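Local coordinates for protein peroxin 22 (Pichia angusta, PDB 5NKZ) that binds the ubiquitin-conjugating enzyme Pex4p through its soluble domain and is probably involved in peroxisome biogenesis, at residues L41-P53 against S70-I82. Residues are numbered along the deposited sequence; the frame is centred on the assembly and turned at random.
Sequences LDFFSAAYLNEYP and SRFNVQRNSHQVI
The backbones of 41-53 and 70-82 approach most closely where the CA atoms of Ala-46 and Phe-72 lie 5.5 Å apart, and Leu-49 faces Asn-77 further along. In this alpha/beta fold with a parallel sheet, helix 46-51 and the 3-10 turn and loop leading into it pack on the connection from helix 65-71 to strand 81-83, outermost of this chain's sheet, an example of segments joined mainly by apolar side chains, without a hydrogen bond between them. A chi1 of -176° swings the Phe-44 ring away from its own backbone N and carries CD2 over the centre of the Phe-72 ring in a T-shaped stack, planes at 82°. Leu-41 CD2 meets the Phe-72 rim in the ring plane, 3.5 Å from CZ, and Phe-68 touches both phenylalanines. With an alanine at Phe-72, the Phe-44 edge would probably lose its facing ring and a gap would open beside Leu-41. Next along, Ala-46 CB sits 3.8 Å from Val-74 CG1. The Leu-49 side chain crosses that of Val-74 at about a right angle, CD1 also reaching Val-81, while Leu-49 CB lies 3.3 Å from Asn-77 OD1. Gln-80 NE2, 3.4 Å from Leu-49 CD2, gives a weak hydrogen bond to Leu-55 O on strand 55-59.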
ATOM      1  N   LEU C  41      -3.016   3.459 -27.552  1.00106.02           N
ATOM      2  CA  LEU C  41      -1.778   2.662 -27.637  1.00104.04           C
ATOM      3  C   LEU C  41      -0.735   3.061 -28.694  1.00 98.97           C
ATOM      4  O   LEU C  41       0.448   2.775 -28.521  1.00 94.75           O
ATOM      5  CB  LEU C  41      -2.184   1.193 -27.858  1.00108.15           C
ATOM      6  CG  LEU C  41      -1.348   0.051 -27.313  1.00108.60           C
ATOM      7  CD1 LEU C  41      -2.253  -1.062 -26.803  1.00113.23           C
ATOM      8  CD2 LEU C  41      -0.437  -0.479 -28.399  1.00112.35           C
ATOM      9  N   ASP C  42      -1.155   3.675 -29.797  1.00 97.43           N
ATOM     10  CA  ASP C  42      -0.159   4.108 -30.793  1.00 93.65           C
ATOM     11  C   ASP C  42       0.588   5.358 -30.335  1.00 90.40           C
ATOM     12  O   ASP C  42       1.745   5.521 -30.736  1.00 94.13           O
ATOM     13  CB  ASP C  42      -0.626   4.116 -32.277  1.00 96.37           C
ATOM     14  CG  ASP C  42      -1.934   4.829 -32.497  1.00 98.48           C
ATOM     15  OD1 ASP C  42      -2.140   5.901 -31.880  1.00 96.84           O
ATOM     16  OD2 ASP C  42      -2.749   4.308 -33.298  1.00101.23           O
ATOM     17  N   PHE C  43       0.011   6.179 -29.450  1.00 85.81           N
ATOM     18  CA  PHE C  43       0.771   7.251 -28.789  1.00 82.33           C
ATOM     19  C   PHE C  43       1.747   6.775 -27.706  1.00 77.78           C
ATOM     20  O   PHE C  43       2.303   7.587 -26.997  1.00 78.52           O
ATOM     21  CB  PHE C  43      -0.156   8.259 -28.121  1.00 83.43           C
ATOM     22  CG  PHE C  43      -1.007   9.036 -29.069  1.00 85.89           C
ATOM     23  CD1 PHE C  43      -0.481  10.122 -29.721  1.00 84.60           C
ATOM     24  CD2 PHE C  43      -2.375   8.721 -29.262  1.00 89.85           C
ATOM     25  CE1 PHE C  43      -1.277  10.878 -30.571  1.00 88.01           C
ATOM     26  CE2 PHE C  43      -3.164   9.467 -30.121  1.00 90.43           C
ATOM     27  CZ  PHE C  43      -2.615  10.550 -30.775  1.00 89.63           C
ATOM     28  N   PHE C  44       1.940   5.475 -27.530  1.00 74.27           N
ATOM     29  CA  PHE C  44       2.907   4.979 -26.553  1.00 70.12           C
ATOM     30  C   PHE C  44       4.268   4.679 -27.193  1.00 68.24           C
ATOM     31  O   PHE C  44       4.375   4.374 -28.392  1.00 69.77           O
ATOM     32  CB  PHE C  44       2.380   3.724 -25.815  1.00 67.12           C
ATOM     33  CG  PHE C  44       3.295   3.259 -24.749  1.00 63.60           C
ATOM     34  CD1 PHE C  44       3.436   3.980 -23.578  1.00 62.84           C
ATOM     35  CD2 PHE C  44       4.091   2.175 -24.957  1.00 64.27           C
ATOM     36  CE1 PHE C  44       4.326   3.585 -22.597  1.00 62.87           C
ATOM     37  CE2 PHE C  44       4.977   1.737 -23.989  1.00 64.69           C
ATOM     38  CZ  PHE C  44       5.087   2.452 -22.797  1.00 63.57           C
ATOM     39  N   SER C  45       5.303   4.767 -26.369  1.00 65.14           N
ATOM     40  CA  SER C  45       6.608   4.354 -26.754  1.00 64.63           C
ATOM     41  C   SER C  45       7.349   3.807 -25.551  1.00 62.15           C
ATOM     42  O   SER C  45       7.450   4.455 -24.513  1.00 60.13           O
ATOM     43  CB  SER C  45       7.377   5.543 -27.372  1.00 66.64           C
ATOM     44  OG  SER C  45       8.796   5.288 -27.423  1.00 67.04           O
ATOM     45  N   ALA C  46       7.919   2.622 -25.735  1.00 61.43           N
ATOM     46  CA  ALA C  46       8.822   2.051 -24.766  1.00 63.10           C
ATOM     47  C   ALA C  46       9.739   3.096 -24.155  1.00 63.16           C
ATOM     48  O   ALA C  46      10.083   3.023 -22.995  1.00 64.67           O
ATOM     49  CB  ALA C  46       9.631   0.937 -25.399  1.00 64.87           C
ATOM     50  N   ALA C  47      10.138   4.069 -24.945  1.00 65.64           N
ATOM     51  CA  ALA C  47      10.988   5.158 -24.467  1.00 69.16           C
ATOM     52  C   ALA C  47      10.482   5.827 -23.176  1.00 68.93           C
ATOM     53  O   ALA C  47      11.273   6.054 -22.259  1.00 68.71           O
ATOM     54  CB  ALA C  47      11.205   6.186 -25.590  1.00 71.00           C
ATOM     55  N   TYR C  48       9.179   6.096 -23.097  1.00 69.10           N
ATOM     56  CA  TYR C  48       8.616   6.848 -21.962  1.00 71.29           C
ATOM     57  C   TYR C  48       8.890   6.197 -20.611  1.00 73.72           C
ATOM     58  O   TYR C  48       9.284   6.901 -19.672  1.00 76.44           O
ATOM     59  CB  TYR C  48       7.111   7.054 -22.127  1.00 69.88           C
ATOM     60  CG  TYR C  48       6.723   7.837 -23.345  1.00 69.00           C
ATOM     61  CD1 TYR C  48       7.563   8.838 -23.868  1.00 71.71           C
ATOM     62  CD2 TYR C  48       5.520   7.598 -23.986  1.00 67.31           C
ATOM     63  CE1 TYR C  48       7.223   9.568 -25.002  1.00 71.21           C
ATOM     64  CE2 TYR C  48       5.159   8.336 -25.107  1.00 68.89           C
ATOM     65  CZ  TYR C  48       6.031   9.317 -25.631  1.00 70.29           C
ATOM     66  OH  TYR C  48       5.702  10.092 -26.731  1.00 68.59           O
ATOM     67  N   LEU C  49       8.704   4.867 -20.537  1.00 70.72           N
ATOM     68  CA  LEU C  49       8.920   4.101 -19.304  1.00 70.77           C
ATOM     69  C   LEU C  49      10.380   3.969 -18.921  1.00 73.94           C
ATOM     70  O   LEU C  49      10.686   3.950 -17.722  1.00 76.69           O
ATOM     71  CB  LEU C  49       8.313   2.693 -19.369  1.00 67.97           C
ATOM     72  CG  LEU C  49       6.797   2.527 -19.464  1.00 65.65           C
ATOM     73  CD1 LEU C  49       6.459   1.056 -19.518  1.00 62.81           C
ATOM     74  CD2 LEU C  49       5.993   3.194 -18.352  1.00 64.60           C
ATOM     75  N   ASN C  50      11.261   3.837 -19.910  1.00 78.28           N
ATOM     76  CA  ASN C  50      12.703   3.888 -19.671  1.00 82.04           C
ATOM     77  C   ASN C  50      13.073   5.179 -18.968  1.00 85.24           C
ATOM     78  O   ASN C  50      13.804   5.166 -17.997  1.00 87.42           O
ATOM     79  CB  ASN C  50      13.496   3.876 -20.980  1.00 84.60           C
ATOM     80  CG  ASN C  50      13.339   2.600 -21.761  1.00 83.87           C
ATOM     81  OD1 ASN C  50      14.012   1.646 -21.481  1.00 86.93           O
ATOM     82  ND2 ASN C  50      12.499   2.601 -22.781  1.00 81.41           N
ATOM     83  N   GLU C  51      12.556   6.289 -19.472  1.00 88.37           N
ATOM     84  CA  GLU C  51      13.106   7.609 -19.138  1.00 93.87           C
ATOM     85  C   GLU C  51      12.439   8.255 -17.923  1.00 90.74           C
ATOM     86  O   GLU C  51      13.132   8.939 -17.184  1.00 91.31           O
ATOM     87  CB  GLU C  51      13.122   8.561 -20.365  1.00 98.12           C
ATOM     88  CG  GLU C  51      14.455   8.654 -21.109  1.00101.99           C
ATOM     89  CD  GLU C  51      14.308   8.858 -22.625  1.00106.25           C
ATOM     90  OE1 GLU C  51      13.790   7.962 -23.339  1.00107.11           O
ATOM     91  OE2 GLU C  51      14.775   9.908 -23.149  1.00109.21           O
ATOM     92  N   TYR C  52      11.132   8.052 -17.718  1.00 86.80           N
ATOM     93  CA  TYR C  52      10.417   8.644 -16.554  1.00 85.06           C
ATOM     94  C   TYR C  52      10.021   7.620 -15.425  1.00 78.19           C
ATOM     95  O   TYR C  52       9.122   6.763 -15.645  1.00 71.53           O
ATOM     96  CB  TYR C  52       9.163   9.375 -17.036  1.00 87.03           C
ATOM     97  CG  TYR C  52       9.318  10.295 -18.265  1.00 91.47           C
ATOM     98  CD1 TYR C  52      10.513  10.948 -18.562  1.00 95.92           C
ATOM     99  CD2 TYR C  52       8.207  10.561 -19.088  1.00 93.08           C
ATOM    100  CE1 TYR C  52      10.610  11.802 -19.677  1.00100.56           C
ATOM    101  CE2 TYR C  52       8.273  11.394 -20.187  1.00 96.74           C
ATOM    102  CZ  TYR C  52       9.478  12.025 -20.502  1.00100.98           C
ATOM    103  OH  TYR C  52       9.527  12.870 -21.611  1.00 94.87           O
ATOM    104  N   PRO C  53      10.703   7.682 -14.236  1.00 76.82           N
ATOM    105  CA  PRO C  53      10.360   6.751 -13.153  1.00 75.20           C
ATOM    106  C   PRO C  53       8.946   6.936 -12.599  1.00 72.79           C
ATOM    107  O   PRO C  53       8.255   5.945 -12.288  1.00 73.64           O
ATOM    108  CB  PRO C  53      11.391   7.084 -12.056  1.00 77.64           C
ATOM    109  CG  PRO C  53      12.529   7.723 -12.757  1.00 79.91           C
ATOM    110  CD  PRO C  53      11.850   8.523 -13.837  1.00 79.91           C
ATOM    111  N   SER C  70       5.447  -7.470 -23.942  1.00 73.60           N
ATOM    112  CA  SER C  70       6.415  -8.059 -24.860  1.00 76.31           C
ATOM    113  C   SER C  70       6.380  -7.321 -26.191  1.00 76.82           C
ATOM    114  O   SER C  70       7.379  -7.281 -26.923  1.00 77.70           O
ATOM    115  CB  SER C  70       6.166  -9.552 -25.063  1.00 79.50           C
ATOM    116  OG  SER C  70       4.909  -9.761 -25.674  1.00 79.09           O
ATOM    117  N   ARG C  71       5.223  -6.742 -26.490  1.00 75.22           N
ATOM    118  CA  ARG C  71       5.042  -5.957 -27.688  1.00 76.56           C
ATOM    119  C   ARG C  71       5.854  -4.665 -27.665  1.00 76.28           C
ATOM    120  O   ARG C  71       6.272  -4.203 -28.734  1.00 79.16           O
ATOM    121  CB  ARG C  71       3.559  -5.741 -27.956  1.00 75.40           C
ATOM    122  CG  ARG C  71       3.165  -4.428 -28.524  1.00 76.25           C
ATOM    123  CD  ARG C  71       1.784  -4.558 -29.126  1.00 79.28           C
ATOM    124  NE  ARG C  71       1.867  -4.103 -30.500  1.00 82.62           N
ATOM    125  CZ  ARG C  71       0.856  -3.634 -31.222  1.00 86.14           C
ATOM    126  NH1 ARG C  71      -0.391  -3.590 -30.740  1.00 85.03           N
ATOM    127  NH2 ARG C  71       1.109  -3.211 -32.463  1.00 90.01           N
ATOM    128  N   PHE C  72       6.134  -4.117 -26.482  1.00 71.76           N
ATOM    129  CA  PHE C  72       7.019  -2.937 -26.385  1.00 69.81           C
ATOM    130  C   PHE C  72       8.344  -3.183 -25.649  1.00 67.79           C
ATOM    131  O   PHE C  72       9.060  -2.225 -25.341  1.00 65.85           O
ATOM    132  CB  PHE C  72       6.256  -1.761 -25.727  1.00 69.83           C
ATOM    133  CG  PHE C  72       5.127  -1.228 -26.562  1.00 68.67           C
ATOM    134  CD1 PHE C  72       5.384  -0.385 -27.616  1.00 69.21           C
ATOM    135  CD2 PHE C  72       3.815  -1.571 -26.296  1.00 67.79           C
ATOM    136  CE1 PHE C  72       4.354   0.109 -28.402  1.00 70.30           C
ATOM    137  CE2 PHE C  72       2.785  -1.082 -27.088  1.00 69.02           C
ATOM    138  CZ  PHE C  72       3.060  -0.256 -28.159  1.00 69.08           C
ATOM    139  N   ASN C  73       8.700  -4.443 -25.408  1.00 67.19           N
ATOM    140  CA  ASN C  73       9.868  -4.789 -24.590  1.00 68.69           C
ATOM    141  C   ASN C  73       9.994  -3.962 -23.319  1.00 68.28           C
ATOM    142  O   ASN C  73      11.031  -3.424 -23.031  1.00 68.60           O
ATOM    143  CB  ASN C  73      11.162  -4.663 -25.407  1.00 70.91           C
ATOM    144  CG  ASN C  73      11.516  -5.907 -26.133  1.00 72.70           C
ATOM    145  OD1 ASN C  73      10.931  -6.960 -25.929  1.00 75.38           O
ATOM    146  ND2 ASN C  73      12.495  -5.801 -26.977  1.00 74.64           N
ATOM    147  N   VAL C  74       8.923  -3.856 -22.557  1.00 71.28           N
ATOM    148  CA  VAL C  74       8.954  -3.126 -21.274  1.00 73.07           C
ATOM    149  C   VAL C  74       8.741  -4.035 -20.044  1.00 72.75           C
ATOM    150  O   VAL C  74       8.251  -3.576 -19.032  1.00 71.66           O
ATOM    151  CB  VAL C  74       7.966  -1.937 -21.283  1.00 72.98           C
ATOM    152  CG1 VAL C  74       8.316  -0.974 -22.397  1.00 73.83           C
ATOM    153  CG2 VAL C  74       6.527  -2.410 -21.450  1.00 72.98           C
ATOM    154  N   GLN C  75       9.156  -5.301 -20.141  1.00 75.18           N
ATOM    155  CA  GLN C  75       9.108  -6.240 -19.042  1.00 76.60           C
ATOM    156  C   GLN C  75       9.782  -5.682 -17.786  1.00 79.58           C
ATOM    157  O   GLN C  75       9.277  -5.909 -16.670  1.00 87.24           O
ATOM    158  CB  GLN C  75       9.740  -7.587 -19.420  1.00 78.83           C
ATOM    159  CG  GLN C  75       8.918  -8.435 -20.394  1.00 81.00           C
ATOM    160  CD  GLN C  75       9.301  -8.256 -21.865  1.00 85.26           C
ATOM    161  OE1 GLN C  75      10.108  -7.389 -22.243  1.00 88.37           O
ATOM    162  NE2 GLN C  75       8.722  -9.097 -22.718  1.00 87.75           N
ATOM    163  N   ARG C  76      10.878  -4.948 -17.952  1.00 79.99           N
ATOM    164  CA  ARG C  76      11.627  -4.383 -16.818  1.00 83.08           C
ATOM    165  C   ARG C  76      10.770  -3.485 -15.929  1.00 80.84           C
ATOM    166  O   ARG C  76      11.006  -3.378 -14.734  1.00 76.46           O
ATOM    167  CB  ARG C  76      12.860  -3.582 -17.297  1.00 87.59           C
ATOM    168  CG  ARG C  76      14.105  -4.384 -17.625  1.00 93.59           C
ATOM    169  CD  ARG C  76      14.512  -5.331 -16.488  1.00 98.83           C
ATOM    170  NE  ARG C  76      15.972  -5.412 -16.277  1.00105.49           N
ATOM    171  CZ  ARG C  76      16.869  -5.962 -17.111  1.00107.30           C
ATOM    172  NH1 ARG C  76      18.160  -5.969 -16.775  1.00110.56           N
ATOM    173  NH2 ARG C  76      16.506  -6.509 -18.273  1.00106.67           N
ATOM    174  N   ASN C  77       9.775  -2.842 -16.540  1.00 82.83           N
ATOM    175  CA  ASN C  77       8.847  -1.930 -15.862  1.00 81.28           C
ATOM    176  C   ASN C  77       7.456  -2.551 -15.699  1.00 78.11           C
ATOM    177  O   ASN C  77       6.452  -1.878 -15.902  1.00 72.92           O
ATOM    178  CB  ASN C  77       8.689  -0.643 -16.693  1.00 83.63           C
ATOM    179  CG  ASN C  77      10.003  -0.108 -17.225  1.00 84.07           C
ATOM    180  OD1 ASN C  77      10.141   0.151 -18.427  1.00 84.51           O
ATOM    181  ND2 ASN C  77      10.983   0.032 -16.338  1.00 83.43           N
ATOM    182  N   SER C  78       7.384  -3.831 -15.343  1.00 81.12           N
ATOM    183  CA  SER C  78       6.096  -4.465 -15.040  1.00 80.66           C
ATOM    184  C   SER C  78       5.304  -3.678 -13.996  1.00 74.40           C
ATOM    185  O   SER C  78       4.139  -3.390 -14.214  1.00 69.62           O
ATOM    186  CB  SER C  78       6.288  -5.897 -14.539  1.00 86.06           C
ATOM    187  OG  SER C  78       5.050  -6.424 -14.071  1.00 89.19           O
ATOM    188  N   HIS C  79       5.963  -3.316 -12.901  1.00 73.77           N
ATOM    189  CA  HIS C  79       5.301  -2.688 -11.754  1.00 78.36           C
ATOM    190  C   HIS C  79       4.674  -1.349 -12.072  1.00 77.09           C
ATOM    191  O   HIS C  79       3.665  -1.000 -11.478  1.00 77.28           O
ATOM    192  CB  HIS C  79       6.265  -2.515 -10.590  1.00 84.69           C
ATOM    193  CG  HIS C  79       7.345  -1.503 -10.842  1.00 90.90           C
ATOM    194  ND1 HIS C  79       8.555  -1.823 -11.437  1.00 89.44           N
ATOM    195  CD2 HIS C  79       7.395  -0.175 -10.569  1.00 93.61           C
ATOM    196  CE1 HIS C  79       9.300  -0.734 -11.513  1.00 91.55           C
ATOM    197  NE2 HIS C  79       8.623   0.278 -10.996  1.00 93.13           N
ATOM    198  N   GLN C  80       5.274  -0.613 -13.013  1.00 76.54           N
ATOM    199  CA  GLN C  80       4.774   0.692 -13.436  1.00 73.87           C
ATOM    200  C   GLN C  80       3.512   0.595 -14.270  1.00 74.92           C
ATOM    201  O   GLN C  80       2.940   1.625 -14.593  1.00 81.91           O
ATOM    202  CB  GLN C  80       5.797   1.449 -14.288  1.00 74.44           C
ATOM    203  CG  GLN C  80       7.070   1.890 -13.586  1.00 77.25           C
ATOM    204  CD  GLN C  80       7.982   2.716 -14.514  1.00 79.90           C
ATOM    205  OE1 GLN C  80       9.206   2.554 -14.538  1.00 83.00           O
ATOM    206  NE2 GLN C  80       7.379   3.596 -15.305  1.00 82.32           N
ATOM    207  N   VAL C  81       3.099  -0.611 -14.649  1.00 74.68           N
ATOM    208  CA  VAL C  81       1.943  -0.845 -15.514  1.00 73.92           C
ATOM    209  C   VAL C  81       0.842  -1.527 -14.709  1.00 71.19           C
ATOM    210  O   VAL C  81       1.126  -2.457 -13.988  1.00 72.27           O
ATOM    211  CB  VAL C  81       2.354  -1.735 -16.727  1.00 74.74           C
ATOM    212  CG1 VAL C  81       1.146  -2.117 -17.591  1.00 74.64           C
ATOM    213  CG2 VAL C  81       3.394  -1.004 -17.565  1.00 73.22           C
ATOM    214  N   ILE C  82      -0.410  -1.097 -14.861  1.00 69.23           N
ATOM    215  CA  ILE C  82      -1.513  -1.580 -14.001  1.00 64.64           C
ATOM    216  C   ILE C  82      -2.695  -2.089 -14.830  1.00 63.75           C
ATOM    217  O   ILE C  82      -3.413  -1.327 -15.471  1.00 59.67           O
ATOM    218  CB  ILE C  82      -1.914  -0.481 -13.002  1.00 62.46           C
ATOM    219  CG1 ILE C  82      -0.863  -0.380 -11.881  1.00 61.44           C
ATOM    220  CG2 ILE C  82      -3.255  -0.774 -12.372  1.00 65.30           C
ATOM    221  CD1 ILE C  82      -0.744   1.006 -11.289  1.00 60.80           C
TER